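Mannan endo-1,4-beta-mannosidase (Bacillus subtilis, PDB 3CBW) catalyses the random endo-hydrolysis of beta-1,4-mannosidic linkages in mannan, galactomannan and glucomannan, and so takes part in glucomannan degradation. Local coordinates at residues Cys75-Gly80 / Ile91-Asn96; Asp52-Ala57 / Ala71-Asp76; Lys154-Leu159 / Tyr208-Asp213. The protein carries 3 engineered substitutions. One frame throughout, in Å; residues are numbered along the deposited sequence.

Interaction 1: Cys75-Gly80 / Ile91-Asn96; sequences CDYARG and IDVSCN
CG1 of Val-93 sits squarely over the ring of Tyr-77, 3.6 Å from its centroid and only 5° off the normal, a CH-pi contact. The phenol reaches it because Tyr-77 CG lies anti to the carbonyl carbon. At the ring edge is a sulfur: Cys-95 SG comes to 3.7 Å from Tyr-77 CE1 and is disulfide-bonded to Cys-75 SG. That bridge has a chi3 of -87°, with Cys-95 SG in the crowded position between its own backbone N and carbonyl carbon. Farther along, Ile-91 CD1 touches Ala-78 CB at 3.6 Å. Strand 72-79 belongs to the TIM barrel of this family 26 glycoside hydrolase, and the disulfide with a single beta bridge, Ala-78 to Ile-91, folds the loop ahead of helix 96-104 back along it. Next to the beta bridge runs a nearly straight hydrogen bond, Asp-92 N to Tyr-77 O (2.8 Å, 166°). In the amide plane, on a lone pair of Asn-96 OD1, the Tyr-77 hydroxyl donates a hydrogen bond (OH to OD1 2.7 Å), while ND2 of the same amide binds Gly-158 O and Glu-161. A leucine in place of Tyr-77 has neither the hydroxyl nor the ring face, and the loop would probably sit less firmly on the strand. Outermost, Asp-92 CB lies over the centre of the Arg-79 guanidinium, 3.6 Å from CZ; Arg-79 NE bonds to Ser-90 O, and no N-H points at Asp-92 OD1. Asp-92 OD2 accepts hydrogen bonds from both OG and N of Ser-94, the latter closing an Asx turn.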
loop_
_atom_site.group_PDB
_atom_site.type_symbol
_atom_site.label_atom_id
_atom_site.label_comp_id
_atom_site.label_asym_id
_atom_site.label_seq_id
_atom_site.Cartn_x
_atom_site.Cartn_y
_atom_site.Cartn_z
ATOM N N CYS A 75 6.729 -5.005 -1.209
ATOM C CA CYS A 75 7.437 -5.118 -2.488
ATOM C C CYS A 75 6.652 -4.359 -3.538
ATOM O O CYS A 75 5.434 -4.229 -3.438
ATOM C CB CYS A 75 7.583 -6.590 -2.911
ATOM S SG CYS A 75 8.114 -6.906 -4.682
ATOM N N ASP A 76 7.344 -3.861 -4.555
ATOM C CA ASP A 76 6.660 -3.252 -5.692
ATOM C C ASP A 76 7.072 -4.027 -6.931
ATOM O O ASP A 76 8.251 -4.168 -7.234
ATOM C CB ASP A 76 7.006 -1.763 -5.770
ATOM C CG ASP A 76 6.121 -0.996 -6.731
ATOM O OD1 ASP A 76 6.062 -1.350 -7.930
ATOM O OD2 ASP A 76 5.511 0.001 -6.273
ATOM N N TYR A 77 6.086 -4.577 -7.627
ATOM C CA TYR A 77 6.341 -5.381 -8.811
ATOM C C TYR A 77 6.761 -4.559 -10.035
ATOM O O TYR A 77 7.312 -5.123 -10.997
ATOM C CB TYR A 77 5.066 -6.090 -9.229
ATOM C CG TYR A 77 4.572 -7.309 -8.478
ATOM C CD1 TYR A 77 5.385 -8.072 -7.625
ATOM C CD2 TYR A 77 3.283 -7.761 -8.718
ATOM C CE1 TYR A 77 4.890 -9.237 -7.012
ATOM C CE2 TYR A 77 2.788 -8.915 -8.135
ATOM C CZ TYR A 77 3.587 -9.651 -7.286
ATOM O OH TYR A 77 3.060 -10.801 -6.744
ATOM N N ALA A 78 6.445 -3.265 -10.051
ATOM C CA ALA A 78 6.474 -2.521 -11.309
ATOM C C ALA A 78 7.562 -1.465 -11.336
ATOM O O ALA A 78 7.552 -0.520 -10.544
ATOM C CB ALA A 78 5.115 -1.914 -11.597
ATOM N N ARG A 79 8.506 -1.644 -12.262
ATOM C CA ARG A 79 9.600 -0.723 -12.438
ATOM C C ARG A 79 9.248 0.175 -13.629
ATOM O O ARG A 79 9.819 0.057 -14.715
ATOM C CB ARG A 79 10.914 -1.484 -12.657
ATOM C CG ARG A 79 11.409 -2.319 -11.430
ATOM C CD ARG A 79 10.735 -3.703 -11.249
ATOM N NE ARG A 79 10.699 -4.421 -12.520
ATOM C CZ ARG A 79 11.681 -5.176 -13.014
ATOM N NH1 ARG A 79 12.787 -5.420 -12.312
ATOM N NH2 ARG A 79 11.534 -5.722 -14.214
ATOM N N GLY A 80 8.313 1.091 -13.402
ATOM C CA GLY A 80 7.642 1.800 -14.500
ATOM C C GLY A 80 8.444 2.868 -15.222
ATOM O O GLY A 80 7.942 3.466 -16.172
ATOM N N ILE A 91 7.157 -5.353 -15.225
ATOM C CA ILE A 91 6.654 -6.114 -14.087
ATOM C C ILE A 91 7.579 -7.289 -13.788
ATOM O O ILE A 91 7.917 -8.056 -14.687
ATOM C CB ILE A 91 5.236 -6.663 -14.389
ATOM C CG1 ILE A 91 4.261 -5.549 -14.806
ATOM C CG2 ILE A 91 4.703 -7.503 -13.230
ATOM C CD1 ILE A 91 3.968 -4.535 -13.733
ATOM N N ASP A 92 7.969 -7.435 -12.526
ATOM C CA ASP A 92 8.734 -8.598 -12.055
ATOM C C ASP A 92 8.118 -9.052 -10.737
ATOM O O ASP A 92 7.798 -8.220 -9.898
ATOM C CB ASP A 92 10.213 -8.220 -11.870
ATOM C CG ASP A 92 11.088 -9.405 -11.476
ATOM O OD1 ASP A 92 11.830 -9.917 -12.347
ATOM O OD2 ASP A 92 11.063 -9.823 -10.294
ATOM N N VAL A 93 7.950 -10.360 -10.563
ATOM C CA VAL A 93 7.258 -10.888 -9.385
ATOM C C VAL A 93 8.137 -11.813 -8.537
ATOM O O VAL A 93 7.643 -12.510 -7.652
ATOM C CB VAL A 93 5.923 -11.580 -9.758
ATOM C CG1 VAL A 93 5.049 -10.651 -10.572
ATOM C CG2 VAL A 93 6.166 -12.896 -10.527
ATOM N N SER A 94 9.443 -11.775 -8.769
ATOM C CA SER A 94 10.375 -12.673 -8.076
ATOM C C SER A 94 10.463 -12.457 -6.560
ATOM O O SER A 94 10.968 -13.331 -5.857
ATOM C CB SER A 94 11.766 -12.616 -8.711
ATOM O OG SER A 94 12.373 -11.355 -8.533
ATOM N N CYS A 95 9.987 -11.315 -6.061
ATOM C CA CYS A 95 9.935 -11.069 -4.618
ATOM C C CYS A 95 8.905 -11.961 -3.915
ATOM O O CYS A 95 8.894 -12.031 -2.693
ATOM C CB CYS A 95 9.623 -9.601 -4.337
ATOM S SG CYS A 95 7.974 -9.040 -4.930
ATOM N N ASN A 96 8.053 -12.643 -4.678
ATOM C CA ASN A 96 6.979 -13.464 -4.109
ATOM C C ASN A 96 7.431 -14.451 -3.047
ATOM O O ASN A 96 6.794 -14.570 -2.012
ATOM C CB ASN A 96 6.253 -14.239 -5.196
ATOM C CG ASN A 96 5.157 -13.438 -5.862
ATOM O OD1 ASN A 96 4.820 -12.337 -5.443
ATOM N ND2 ASN A 96 4.572 -14.013 -6.900
#

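Interaction 2: Asp52-Ala57 / Ala71-Asp76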
loop_
_atom_site.group_PDB
_atom_site.type_symbol
_atom_site.label_atom_id
_atom_site.label_comp_id
_atom_site.label_asym_id
_atom_site.label_seq_id
_atom_site.Cartn_x
_atom_site.Cartn_y
_atom_site.Cartn_z
ATOM N N ASP A 52 15.479 -5.733 -8.509
ATOM C CA ASP A 52 16.047 -4.420 -8.756
ATOM C C ASP A 52 16.649 -3.978 -7.439
ATOM O O ASP A 52 17.879 -3.912 -7.300
ATOM C CB ASP A 52 14.976 -3.434 -9.270
ATOM C CG ASP A 52 15.478 -2.005 -9.336
ATOM O OD1 ASP A 52 16.702 -1.782 -9.466
ATOM O OD2 ASP A 52 14.640 -1.091 -9.238
ATOM N N THR A 53 15.791 -3.687 -6.461
ATOM C CA THR A 53 16.260 -3.318 -5.133
ATOM C C THR A 53 15.621 -4.152 -4.021
ATOM O O THR A 53 16.061 -4.076 -2.876
ATOM C CB THR A 53 15.999 -1.836 -4.818
ATOM O OG1 THR A 53 14.588 -1.572 -4.897
ATOM C CG2 THR A 53 16.773 -0.923 -5.777
ATOM N N PHE A 54 14.585 -4.934 -4.333
ATOM C CA PHE A 54 13.942 -5.732 -3.295
ATOM C C PHE A 54 14.928 -6.719 -2.679
ATOM O O PHE A 54 15.643 -7.420 -3.395
ATOM C CB PHE A 54 12.739 -6.522 -3.792
ATOM C CG PHE A 54 12.082 -7.297 -2.691
ATOM C CD1 PHE A 54 11.155 -6.682 -1.860
ATOM C CD2 PHE A 54 12.455 -8.616 -2.418
ATOM C CE1 PHE A 54 10.579 -7.380 -0.808
ATOM C CE2 PHE A 54 11.879 -9.319 -1.365
ATOM C CZ PHE A 54 10.944 -8.701 -0.567
ATOM N N SER A 55 14.936 -6.791 -1.355
ATOM C CA SER A 55 15.697 -7.816 -0.662
ATOM C C SER A 55 15.231 -7.836 0.777
ATOM O O SER A 55 14.382 -7.039 1.175
ATOM C CB SER A 55 17.185 -7.501 -0.723
ATOM O OG SER A 55 17.462 -6.380 0.079
ATOM N N MET A 56 15.808 -8.727 1.570
ATOM C CA MET A 56 15.514 -8.759 2.994
ATOM C C MET A 56 16.392 -7.807 3.790
ATOM O O MET A 56 16.254 -7.730 5.005
ATOM C CB MET A 56 15.634 -10.189 3.521
ATOM C CG MET A 56 14.645 -11.157 2.851
ATOM S SD MET A 56 12.895 -10.585 2.781
ATOM C CE MET A 56 12.575 -10.407 4.517
ATOM N N ALA A 57 17.257 -7.054 3.100
ATOM C CA ALA A 57 18.203 -6.169 3.779
ATOM C C ALA A 57 17.520 -5.136 4.670
ATOM O O ALA A 57 17.957 -4.884 5.789
ATOM C CB ALA A 57 19.134 -5.468 2.773
ATOM N N ALA A 71 6.246 -5.729 11.072
ATOM C CA ALA A 71 5.136 -6.655 10.861
ATOM C C ALA A 71 4.773 -6.799 9.381
ATOM O O ALA A 71 4.470 -7.905 8.916
ATOM C CB ALA A 71 3.925 -6.252 11.684
ATOM N N ILE A 72 4.804 -5.688 8.645
ATOM C CA ILE A 72 4.469 -5.666 7.233
ATOM C C ILE A 72 5.724 -5.438 6.398
ATOM O O ILE A 72 6.563 -4.594 6.738
ATOM C CB ILE A 72 3.449 -4.548 6.954
ATOM C CG1 ILE A 72 2.142 -4.855 7.692
ATOM C CG2 ILE A 72 3.216 -4.374 5.439
ATOM C CD1 ILE A 72 1.212 -3.673 7.787
ATOM N N TYR A 73 5.872 -6.216 5.322
ATOM C CA TYR A 73 7.007 -6.030 4.421
ATOM C C TYR A 73 6.487 -5.822 3.016
ATOM O O TYR A 73 5.668 -6.603 2.525
ATOM C CB TYR A 73 7.973 -7.203 4.488
ATOM C CG TYR A 73 9.398 -6.825 4.163
ATOM C CD1 TYR A 73 10.065 -5.847 4.893
ATOM C CD2 TYR A 73 10.105 -7.478 3.149
ATOM C CE1 TYR A 73 11.389 -5.506 4.608
ATOM C CE2 TYR A 73 11.440 -7.144 2.865
ATOM C CZ TYR A 73 12.071 -6.172 3.609
ATOM O OH TYR A 73 13.391 -5.839 3.369
ATOM N N GLY A 74 6.953 -4.743 2.385
ATOM C CA GLY A 74 6.444 -4.356 1.089
ATOM C C GLY A 74 7.351 -4.690 -0.072
ATOM O O GLY A 74 8.582 -4.635 0.047
ATOM N N CYS A 75 6.729 -5.005 -1.209
ATOM C CA CYS A 75 7.437 -5.118 -2.488
ATOM C C CYS A 75 6.652 -4.359 -3.538
ATOM O O CYS A 75 5.434 -4.229 -3.438
ATOM C CB CYS A 75 7.583 -6.590 -2.911
ATOM S SG CYS A 75 8.114 -6.906 -4.682
ATOM N N ASP A 76 7.344 -3.861 -4.555
ATOM C CA ASP A 76 6.660 -3.252 -5.692
ATOM C C ASP A 76 7.072 -4.027 -6.931
ATOM O O ASP A 76 8.251 -4.168 -7.234
ATOM C CB ASP A 76 7.006 -1.763 -5.770
ATOM C CG ASP A 76 6.121 -0.996 -6.731
ATOM O OD1 ASP A 76 6.062 -1.350 -7.930
ATOM O OD2 ASP A 76 5.511 0.001 -6.273
#
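The hydroxyl of Tyr-73 donates to Ser-55 O, with 2.7 Å from OH to O; the bond lies in the carbonyl plane and on a lone pair. Beside it the thioether of Met-56 leans obliquely on the same ring, SD standing 3.7 Å from Tyr-73 CE2 in a Met-aromatic contact. Phe-54 supplies the other aromatic group: its CE1 is 3.8 Å from Tyr-73 CE2, and the two rings meet obliquely, planes at 66°. The Phe-54 edge also meets Gly-74 O, 3.5 Å from CE1, while CD1 packs on Cys-75 CB at 3.7 Å.

Torsions set these positions. Phe-54 CG is anti to the backbone N (chi1 -178°), which sends the ring to the strand, and the Met-56 chain bends at chi2 and chi3 so that its sulfur comes back to Tyr-73 CE2. Just beyond, Ser-55 OG accepts from Ala-57 N at 3.1 Å, a capping bond at the start of helix 57-66. Tyr-73 is further held by Tyr-102 of helix 96-104, whose ring lies nearly parallel to its own, and its OH is also hydrogen-bonded to Ala-59 N. The contact thus seats the connection between barrel strand 41-49 and helix 57-66 against the adjacent strand 72-79.

With bonds to both Ser-55 O and Ala-59 N, the phenol oxygen links the loop backbone to the first turn of the helix; the two bonds are likely to fix the hydroxyl's position, while packing by Phe-54, Met-56 and Tyr-102 limits the turn of the ring.

Interaction 3: Lys154-Leu159 / Tyr208-Asp213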
loop_
_atom_site.group_PDB
_atom_site.type_symbol
_atom_site.label_atom_id
_atom_site.label_comp_id
_atom_site.label_asym_id
_atom_site.label_seq_id
_atom_site.Cartn_x
_atom_site.Cartn_y
_atom_site.Cartn_z
ATOM N N LYS A 154 0.147 -10.008 -16.067
ATOM C CA LYS A 154 1.389 -10.466 -15.469
ATOM C C LYS A 154 1.379 -10.270 -13.948
ATOM O O LYS A 154 1.866 -11.115 -13.205
ATOM C CB LYS A 154 2.586 -9.764 -16.117
ATOM C CG LYS A 154 3.906 -10.424 -15.804
ATOM C CD LYS A 154 5.051 -9.795 -16.576
ATOM C CE LYS A 154 6.353 -10.451 -16.183
ATOM N NZ LYS A 154 7.515 -9.750 -16.816
ATOM N N ILE A 155 0.821 -9.151 -13.499
ATOM C CA ILE A 155 0.639 -8.882 -12.069
ATOM C C ILE A 155 -0.219 -9.980 -11.437
ATOM O O ILE A 155 0.143 -10.547 -10.398
ATOM C CB ILE A 155 0.015 -7.478 -11.837
ATOM C CG1 ILE A 155 1.033 -6.391 -12.203
ATOM C CG2 ILE A 155 -0.442 -7.326 -10.384
ATOM C CD1 ILE A 155 0.397 -5.054 -12.511
ATOM N N ALA A 156 -1.336 -10.303 -12.086
ATOM C CA ALA A 156 -2.237 -11.329 -11.570
ATOM C C ALA A 156 -1.561 -12.691 -11.509
ATOM O O ALA A 156 -1.769 -13.432 -10.557
ATOM C CB ALA A 156 -3.499 -11.405 -12.399
ATOM N N ASP A 157 -0.730 -13.014 -12.504
ATOM C CA ASP A 157 0.019 -14.278 -12.472
ATOM C C ASP A 157 0.888 -14.323 -11.216
ATOM O O ASP A 157 0.989 -15.352 -10.550
ATOM C CB ASP A 157 0.911 -14.433 -13.707
ATOM C CG ASP A 157 0.133 -14.659 -15.002
ATOM O OD1 ASP A 157 -1.092 -14.894 -14.987
ATOM O OD2 ASP A 157 0.794 -14.607 -16.068
ATOM N N GLY A 158 1.520 -13.197 -10.885
ATOM C CA GLY A 158 2.328 -13.123 -9.671
ATOM C C GLY A 158 1.475 -13.265 -8.425
ATOM O O GLY A 158 1.813 -14.016 -7.516
ATOM N N LEU A 159 0.360 -12.554 -8.378
ATOM C CA LEU A 159 -0.510 -12.617 -7.198
ATOM C C LEU A 159 -1.063 -14.026 -6.960
ATOM O O LEU A 159 -1.206 -14.473 -5.809
ATOM C CB LEU A 159 -1.630 -11.578 -7.264
ATOM C CG LEU A 159 -1.147 -10.122 -7.262
ATOM C CD1 LEU A 159 -2.303 -9.184 -7.516
ATOM C CD2 LEU A 159 -0.455 -9.763 -5.971
ATOM N N TYR A 208 -9.806 -3.551 -9.942
ATOM C CA TYR A 208 -10.527 -4.380 -8.970
ATOM C C TYR A 208 -11.228 -5.547 -9.686
ATOM O O TYR A 208 -11.120 -6.700 -9.259
ATOM C CB TYR A 208 -11.528 -3.551 -8.149
ATOM C CG TYR A 208 -12.299 -4.422 -7.183
ATOM C CD1 TYR A 208 -11.834 -4.655 -5.889
ATOM C CD2 TYR A 208 -13.478 -5.069 -7.585
ATOM C CE1 TYR A 208 -12.531 -5.483 -5.009
ATOM C CE2 TYR A 208 -14.169 -5.916 -6.717
ATOM C CZ TYR A 208 -13.693 -6.103 -5.428
ATOM O OH TYR A 208 -14.365 -6.937 -4.551
ATOM N N HIS A 209 -11.940 -5.252 -10.771
ATOM C CA HIS A 209 -12.674 -6.295 -11.489
ATOM C C HIS A 209 -11.759 -7.260 -12.205
ATOM O O HIS A 209 -12.050 -8.459 -12.240
ATOM C CB HIS A 209 -13.692 -5.679 -12.444
ATOM C CG HIS A 209 -14.813 -5.012 -11.730
ATOM N ND1 HIS A 209 -15.262 -3.747 -12.045
ATOM C CD2 HIS A 209 -15.557 -5.430 -10.681
ATOM C CE1 HIS A 209 -16.246 -3.421 -11.226
ATOM N NE2 HIS A 209 -16.446 -4.424 -10.389
ATOM N N TYR A 210 -10.646 -6.777 -12.742
ATOM C CA TYR A 210 -9.703 -7.671 -13.384
ATOM C C TYR A 210 -9.161 -8.665 -12.359
ATOM O O TYR A 210 -9.131 -9.877 -12.596
ATOM C CB TYR A 210 -8.553 -6.880 -14.009
ATOM C CG TYR A 210 -7.690 -7.707 -14.926
ATOM C CD1 TYR A 210 -7.913 -7.692 -16.301
ATOM C CD2 TYR A 210 -6.654 -8.505 -14.433
ATOM C CE1 TYR A 210 -7.141 -8.442 -17.167
ATOM C CE2 TYR A 210 -5.861 -9.274 -15.300
ATOM C CZ TYR A 210 -6.123 -9.232 -16.674
ATOM O OH TYR A 210 -5.375 -9.960 -17.576
ATOM N N MET A 211 -8.703 -8.160 -11.214
ATOM C CA MET A 211 -8.084 -9.034 -10.221
ATOM C C MET A 211 -9.098 -9.960 -9.561
ATOM O O MET A 211 -8.833 -11.140 -9.375
ATOM C CB MET A 211 -7.359 -8.207 -9.157
ATOM C CG MET A 211 -6.159 -7.406 -9.679
ATOM S SD MET A 211 -4.847 -8.367 -10.618
ATOM C CE MET A 211 -4.058 -6.944 -11.495
ATOM N N THR A 212 -10.249 -9.416 -9.188
ATOM C CA THR A 212 -11.226 -10.149 -8.396
ATOM C C THR A 212 -12.063 -11.085 -9.267
ATOM O O THR A 212 -12.225 -12.262 -8.941
ATOM C CB THR A 212 -12.121 -9.160 -7.624
ATOM O OG1 THR A 212 -11.287 -8.287 -6.856
ATOM C CG2 THR A 212 -13.086 -9.879 -6.708
ATOM N N ASP A 213 -12.587 -10.565 -10.374
ATOM C CA ASP A 213 -13.532 -11.343 -11.175
ATOM C C ASP A 213 -12.831 -12.088 -12.303
ATOM O O ASP A 213 -12.895 -13.313 -12.356
ATOM C CB ASP A 213 -14.647 -10.434 -11.679
ATOM C CG ASP A 213 -15.467 -9.860 -10.544
ATOM O OD1 ASP A 213 -15.666 -10.570 -9.529
ATOM O OD2 ASP A 213 -15.910 -8.702 -10.663
#
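Of the two tyrosine rings in 208-213, only that of Tyr-210 touches helix 143-163, and it does so with its edge: Ala-156 CB lies near the ring plane, 4.3 Å from Tyr-210 CE2. The Tyr-208 ring packs within its own helix. Thr-212 OG1 lies 3.4 Å above the plane of that ring and over its centre, though the hydrogen bond of this hydroxyl goes to Tyr-208 O, and His-209 CD2 sits at the ring edge.

Met-211 carries the rest. Its CG is anti to the carbonyl carbon (chi1 -65°) and the chain bends at chi2, which carries the thioether across to helix 143-163. There the sulfur rests against Ala-156, SD to CB 3.8 Å, and also approaches Leu-159 CD1 at 4.1 Å. The terminal methyl goes on to Ile-155, with 3.8 Å between Met-211 CE and Ile-155 CG2. No hydrogen bond crosses the interface, so dispersion and shape hold it. The closest backbone approach, 6.4 Å between the CA atoms of Ala-156 and Met-211, falls where the small methyl faces the methionine.

The local axes run in the same general direction, crossing at -38° with a closest approach of 10.6 Å, as expected for successive outer helices of a TIM barrel. On the outer side, Asp-157 forms a salt bridge with Arg-215, just past the end of helix 194-214. Inward, Leu-159 and Met-211 both touch Leu-220 of strand 220-224, and Ile-155 reaches Leu-113 of strand 108-114.

In the fold
Interactions 1 and 2 both use strand 72-79 and share Cys-75, whose disulfide partner Cys-95 also packs on Phe-54, so the loops following two adjacent barrel strands meet there. Interaction 3 joins two outer helices, yet it touches interaction 1: Lys-154 NZ reaches Ile-91 O and Asn-96 ND2 reaches Gly-158 O. Interactions 2 and 3 do not touch, with about 8 Å between nearest atoms. Interactions 1 and 3 are mainly buried, interaction 2 only partly. Chemistry follows the elements joined: strand to loop, 75-80/91-96 has a disulfide, a CH-pi contact, one backbone and one phenol hydrogen bond, and 52-57/71-76 one phenol bond amid sulfur-aromatic contacts; helix to helix, 154-159/208-213 is purely apolar.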